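Local coordinates for 2S Albumin protein (Dolichos, PDB 6IX1), which is a four-bladed hemopexin-type seed protein of unsettled function that may bind small ligands such as haem or polyamines, as related legume proteins do, at residues 15-18 with 23-26; 2-7 with 210-215. All blocks are in the same frame, centred on the assembly; numbering follows the deposited sequence.

Contact 1 of 2, residues 15-18 with 23-26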
loop_
_atom_site.group_PDB
_atom_site.type_symbol
_atom_site.label_atom_id
_atom_site.label_comp_id
_atom_site.label_asym_id
_atom_site.label_seq_id
_atom_site.Cartn_x
_atom_site.Cartn_y
_atom_site.Cartn_z
ATOM N N GLU A 15 7.522 3.705 10.873
ATOM C CA GLU A 15 7.148 2.288 10.811
ATOM C C GLU A 15 6.265 2.030 9.568
ATOM O O GLU A 15 5.348 2.822 9.277
ATOM C CB GLU A 15 6.438 1.829 12.090
ATOM C CG GLU A 15 7.328 1.958 13.276
ATOM C CD GLU A 15 6.778 1.408 14.587
ATOM O OE1 GLU A 15 5.975 0.469 14.548
ATOM O OE2 GLU A 15 7.302 1.873 15.637
ATOM N N VAL A 16 6.522 0.886 8.947
ATOM C CA VAL A 16 5.778 0.435 7.763
ATOM C C VAL A 16 5.416 -1.046 7.987
ATOM O O VAL A 16 6.169 -1.819 8.599
ATOM C CB VAL A 16 6.552 0.641 6.440
ATOM C CG1 VAL A 16 7.906 -0.118 6.413
ATOM C CG2 VAL A 16 5.715 0.211 5.239
ATOM N N TYR A 17 4.214 -1.391 7.540
ATOM C CA TYR A 17 3.780 -2.782 7.476
ATOM C C TYR A 17 3.884 -3.287 6.038
ATOM O O TYR A 17 3.383 -2.622 5.127
ATOM C CB TYR A 17 2.329 -2.906 7.948
ATOM C CG TYR A 17 2.093 -2.632 9.413
ATOM C CD1 TYR A 17 1.880 -1.349 9.825
ATOM C CD2 TYR A 17 2.133 -3.619 10.394
ATOM C CE1 TYR A 17 1.682 -1.013 11.149
ATOM C CE2 TYR A 17 1.907 -3.298 11.728
ATOM C CZ TYR A 17 1.722 -1.972 12.119
ATOM O OH TYR A 17 1.537 -1.577 13.419
ATOM N N PHE A 18 4.540 -4.406 5.852
ATOM C CA PHE A 18 4.667 -5.084 4.566
ATOM C C PHE A 18 3.985 -6.431 4.636
ATOM O O PHE A 18 4.305 -7.202 5.538
ATOM C CB PHE A 18 6.112 -5.325 4.138
ATOM C CG PHE A 18 6.949 -4.110 3.854
ATOM C CD1 PHE A 18 6.524 -3.155 3.012
ATOM C CD2 PHE A 18 8.212 -3.955 4.375
ATOM C CE1 PHE A 18 7.301 -2.069 2.696
ATOM C CE2 PHE A 18 9.023 -2.914 4.019
ATOM C CZ PHE A 18 8.557 -1.946 3.176
ATOM N N LYS A 23 1.503 -13.520 5.313
ATOM C CA LYS A 23 2.384 -13.109 6.415
ATOM C C LYS A 23 2.736 -11.651 6.311
ATOM O O LYS A 23 2.393 -10.965 5.321
ATOM C CB LYS A 23 3.657 -13.941 6.388
ATOM C CG LYS A 23 3.378 -15.435 6.612
ATOM C CD LYS A 23 4.555 -16.361 6.535
ATOM C CE LYS A 23 4.148 -17.830 6.458
ATOM N NZ LYS A 23 3.641 -18.155 5.098
ATOM N N TYR A 24 3.343 -11.100 7.337
ATOM C CA TYR A 24 3.756 -9.681 7.291
ATOM C C TYR A 24 4.968 -9.452 8.185
ATOM O O TYR A 24 5.316 -10.325 9.013
ATOM C CB TYR A 24 2.600 -8.775 7.736
ATOM C CG TYR A 24 2.379 -8.716 9.220
ATOM C CD1 TYR A 24 1.806 -9.729 9.909
ATOM C CD2 TYR A 24 2.831 -7.619 9.948
ATOM C CE1 TYR A 24 1.751 -9.709 11.308
ATOM C CE2 TYR A 24 2.713 -7.558 11.327
ATOM C CZ TYR A 24 2.116 -8.599 12.008
ATOM O OH TYR A 24 2.023 -8.576 13.360
ATOM N N VAL A 25 5.612 -8.305 8.009
ATOM C CA VAL A 25 6.630 -7.725 8.899
ATOM C C VAL A 25 6.254 -6.301 9.178
ATOM O O VAL A 25 5.512 -5.642 8.413
ATOM C CB VAL A 25 8.074 -7.822 8.403
ATOM C CG1 VAL A 25 8.556 -9.264 8.412
ATOM C CG2 VAL A 25 8.255 -7.130 7.105
ATOM N N ARG A 26 6.733 -5.780 10.280
ATOM C CA ARG A 26 6.689 -4.363 10.608
ATOM C C ARG A 26 8.148 -3.913 10.652
ATOM O O ARG A 26 8.972 -4.565 11.331
ATOM C CB ARG A 26 5.996 -4.120 11.940
ATOM C CG ARG A 26 5.972 -2.659 12.301
ATOM C CD ARG A 26 5.015 -2.465 13.473
ATOM N NE ARG A 26 5.335 -3.357 14.580
ATOM C CZ ARG A 26 6.065 -3.145 15.639
ATOM N NH1 ARG A 26 6.390 -1.971 15.994
ATOM N NH2 ARG A 26 6.287 -4.197 16.369
#
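E15 and R26 meet at the partly solvent-accessible side of this antiparallel pairing. Their salt bridge runs from R26 NH1 to E15 OE1 over 2.9 Å and is nearly straight (165°); the oxygen lies in the guanidinium plane, while the donor stands above the carboxylate plane. A bend at chi3 (53°) turns the arginine head to this acceptor after its CG has passed over one face of the Y17 ring, where R26 CD packs closely, 3.6 Å from Y17 CZ. With an alanine in place of R26, the E15 carboxylate would probably lose its charged mate and part of the Y17 face its cover. Away from this pair the contact is buried, and two backbone bonds, F18 N to V25 O and V25 N to F18 O, both 3.0 Å, fix a hydrogen-bonded pair. Side chains touch more loosely there, F18 CB against V25 CG2 at 4.1 Å on one sheet face. On the other, Y17 and Y24 lie side by side, their CD2 atoms 4.1 Å apart. The resulting beta hairpin supplies the two inner strands of a four-stranded propeller blade: Y17 bonds through its backbone to F8 of strand 6-9 and stacks on its ring, while Y24 and R26 bond through theirs to strand 37-44.

Contact 2 of 2, residues 2-7 with 210-215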
loop_
_atom_site.group_PDB
_atom_site.type_symbol
_atom_site.label_atom_id
_atom_site.label_comp_id
_atom_site.label_asym_id
_atom_site.label_seq_id
_atom_site.Cartn_x
_atom_site.Cartn_y
_atom_site.Cartn_z
ATOM N N SER A 2 8.175 -14.226 -5.462
ATOM C CA SER A 2 7.274 -13.113 -5.061
ATOM C C SER A 2 7.867 -12.216 -3.973
ATOM O O SER A 2 8.648 -12.715 -3.118
ATOM C CB SER A 2 5.989 -13.691 -4.605
ATOM O OG SER A 2 5.028 -12.697 -4.684
ATOM N N TYR A 3 7.464 -10.953 -3.940
ATOM C CA TYR A 3 8.108 -9.959 -3.055
ATOM C C TYR A 3 7.044 -9.373 -2.141
ATOM O O TYR A 3 6.513 -10.117 -1.307
ATOM C CB TYR A 3 9.019 -8.995 -3.803
ATOM C CG TYR A 3 10.138 -9.743 -4.480
ATOM C CD1 TYR A 3 9.950 -10.362 -5.706
ATOM C CD2 TYR A 3 11.403 -9.753 -3.946
ATOM C CE1 TYR A 3 10.984 -11.053 -6.308
ATOM C CE2 TYR A 3 12.472 -10.389 -4.569
ATOM C CZ TYR A 3 12.256 -11.068 -5.749
ATOM O OH TYR A 3 13.283 -11.758 -6.360
ATOM N N ILE A 4 6.802 -8.087 -2.287
ATOM C CA ILE A 4 5.842 -7.377 -1.415
ATOM C C ILE A 4 4.483 -7.273 -2.101
ATOM O O ILE A 4 4.427 -6.738 -3.231
ATOM C CB ILE A 4 6.419 -6.044 -0.925
ATOM C CG1 ILE A 4 7.704 -6.297 -0.121
ATOM C CG2 ILE A 4 5.425 -5.264 -0.119
ATOM C CD1 ILE A 4 8.529 -5.045 0.227
ATOM N N ASN A 5 3.425 -7.729 -1.477
ATOM C CA ASN A 5 2.084 -7.684 -2.021
ATOM C C ASN A 5 1.293 -6.489 -1.536
ATOM O O ASN A 5 0.358 -6.115 -2.260
ATOM C CB ASN A 5 1.284 -8.948 -1.689
ATOM C CG ASN A 5 1.974 -10.172 -2.156
ATOM O OD1 ASN A 5 2.536 -10.966 -1.404
ATOM N ND2 ASN A 5 1.809 -10.425 -3.439
ATOM N N ALA A 6 1.600 -5.876 -0.431
ATOM C CA ALA A 6 0.928 -4.677 0.024
ATOM C C ALA A 6 1.762 -3.960 1.059
ATOM O O ALA A 6 2.582 -4.636 1.738
ATOM C CB ALA A 6 -0.453 -5.028 0.571
ATOM N N ALA A 7 1.502 -2.704 1.289
ATOM C CA ALA A 7 2.151 -1.979 2.384
ATOM C C ALA A 7 1.257 -0.874 2.891
ATOM O O ALA A 7 0.375 -0.358 2.139
ATOM C CB ALA A 7 3.452 -1.414 1.854
ATOM N N ARG A 210 15.603 0.135 -8.383
ATOM C CA ARG A 210 16.599 -0.837 -7.920
ATOM C C ARG A 210 15.904 -1.982 -7.231
ATOM O O ARG A 210 14.767 -1.930 -6.830
ATOM C CB ARG A 210 17.578 -0.157 -6.964
ATOM C CG ARG A 210 16.919 0.316 -5.701
ATOM C CD ARG A 210 17.657 1.406 -4.941
ATOM N NE ARG A 210 18.834 0.905 -4.250
ATOM C CZ ARG A 210 19.249 1.340 -3.082
ATOM N NH1 ARG A 210 18.559 2.221 -2.376
ATOM N NH2 ARG A 210 20.350 0.849 -2.598
ATOM N N PRO A 211 16.611 -3.123 -7.086
ATOM C CA PRO A 211 16.064 -4.259 -6.368
ATOM C C PRO A 211 15.753 -3.912 -4.900
ATOM O O PRO A 211 16.529 -3.184 -4.223
ATOM C CB PRO A 211 17.169 -5.314 -6.424
ATOM C CG PRO A 211 17.932 -4.946 -7.690
ATOM C CD PRO A 211 17.944 -3.415 -7.648
ATOM N N ILE A 212 14.612 -4.362 -4.442
ATOM C CA ILE A 212 14.154 -4.129 -3.049
ATOM C C ILE A 212 15.266 -4.525 -2.104
ATOM O O ILE A 212 15.545 -3.794 -1.164
ATOM C CB ILE A 212 12.912 -4.972 -2.810
ATOM C CG1 ILE A 212 11.703 -4.442 -3.615
ATOM C CG2 ILE A 212 12.581 -4.974 -1.320
ATOM C CD1 ILE A 212 10.521 -5.377 -3.726
ATOM N N LEU A 213 15.859 -5.722 -2.295
ATOM C CA LEU A 213 16.844 -6.218 -1.309
ATOM C C LEU A 213 18.120 -5.397 -1.325
ATOM O O LEU A 213 18.904 -5.480 -0.374
ATOM C CB LEU A 213 17.053 -7.691 -1.566
ATOM C CG LEU A 213 15.839 -8.552 -1.265
ATOM C CD1 LEU A 213 16.223 -10.009 -1.452
ATOM C CD2 LEU A 213 15.323 -8.267 0.143
ATOM N N ASP A 214 18.375 -4.604 -2.340
ATOM C CA ASP A 214 19.507 -3.684 -2.283
ATOM C C ASP A 214 19.243 -2.478 -1.394
ATOM O O ASP A 214 20.132 -1.990 -0.702
ATOM C CB ASP A 214 19.936 -3.285 -3.687
ATOM C CG ASP A 214 20.486 -4.517 -4.461
ATOM O OD1 ASP A 214 20.958 -5.465 -3.855
ATOM O OD2 ASP A 214 20.403 -4.565 -5.653
ATOM N N GLY A 215 18.023 -1.966 -1.448
ATOM C CA GLY A 215 17.660 -0.781 -0.637
ATOM C C GLY A 215 17.165 -1.108 0.769
ATOM O O GLY A 215 17.267 -0.295 1.661
#
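The Y3 ring and I212 CD1 approach each other obliquely, and the nearest atom of the tyrosine is not in the ring: Y3 CB lies 3.9 Å from I212 CD1. The Y3 side chain also touches A189 and P224. The other flat group with a near neighbour is the R210 guanidinium, which has G215 CA above one face, 3.4 Å from its plane and displaced toward the rim. With chi1 at 65° and a bend at chi3 (-74°), the R210 head comes over G215, and a beta carbon on that glycine would run into R210 NH1.

I212 carries the contact from the second segment with two separate branches. Its CG1 arm is extended (chi2 166°) and delivers CD1 to Y3, whereas the CG2 methyl faces I4 CD1 at 4.3 Å. No hydrogen bond crosses between the segments, and the meeting is wholly apolar. In the hemopexin-type propeller the lead-in to the first blade here meets the end of the last strand of the fourth: 2-7 runs into strand 6-9 through a classic beta bulge, in which N5 and A6 both face F19, and 210-215 ends strand 204-211. S2 also pairs through its backbone with T225, an arrangement consistent with closure of the ring between the first and last blades. P211 is the N-cap of the short helix 212-215, and its carbonyl oxygen accepts D214 N at 3.0 Å. I212 follows directly as the first helical residue, its side chain directed toward 2-7. F186 touches both I4 and I212, extending the apolar cluster into strand 182-187.

From the N terminus, residues 2-7 come first and meet 210-215 only across 202 intervening residues, so contact 2 closes a loop that takes in nearly the whole propeller. Contact 1 lies nested inside it: 15-18 and 23-26 close a hairpin across just four residues. The two do not cross. Contact 1 holds together neighbouring strands of the first blade, whereas contact 2 joins the lead-in to that blade with the end of the fourth. They meet directly, since F18 CD1 packs on I4 CD1 at 3.9 Å and A7 CB lies 3.5 Å from Y17 O, placing the hairpin beside the ring closure.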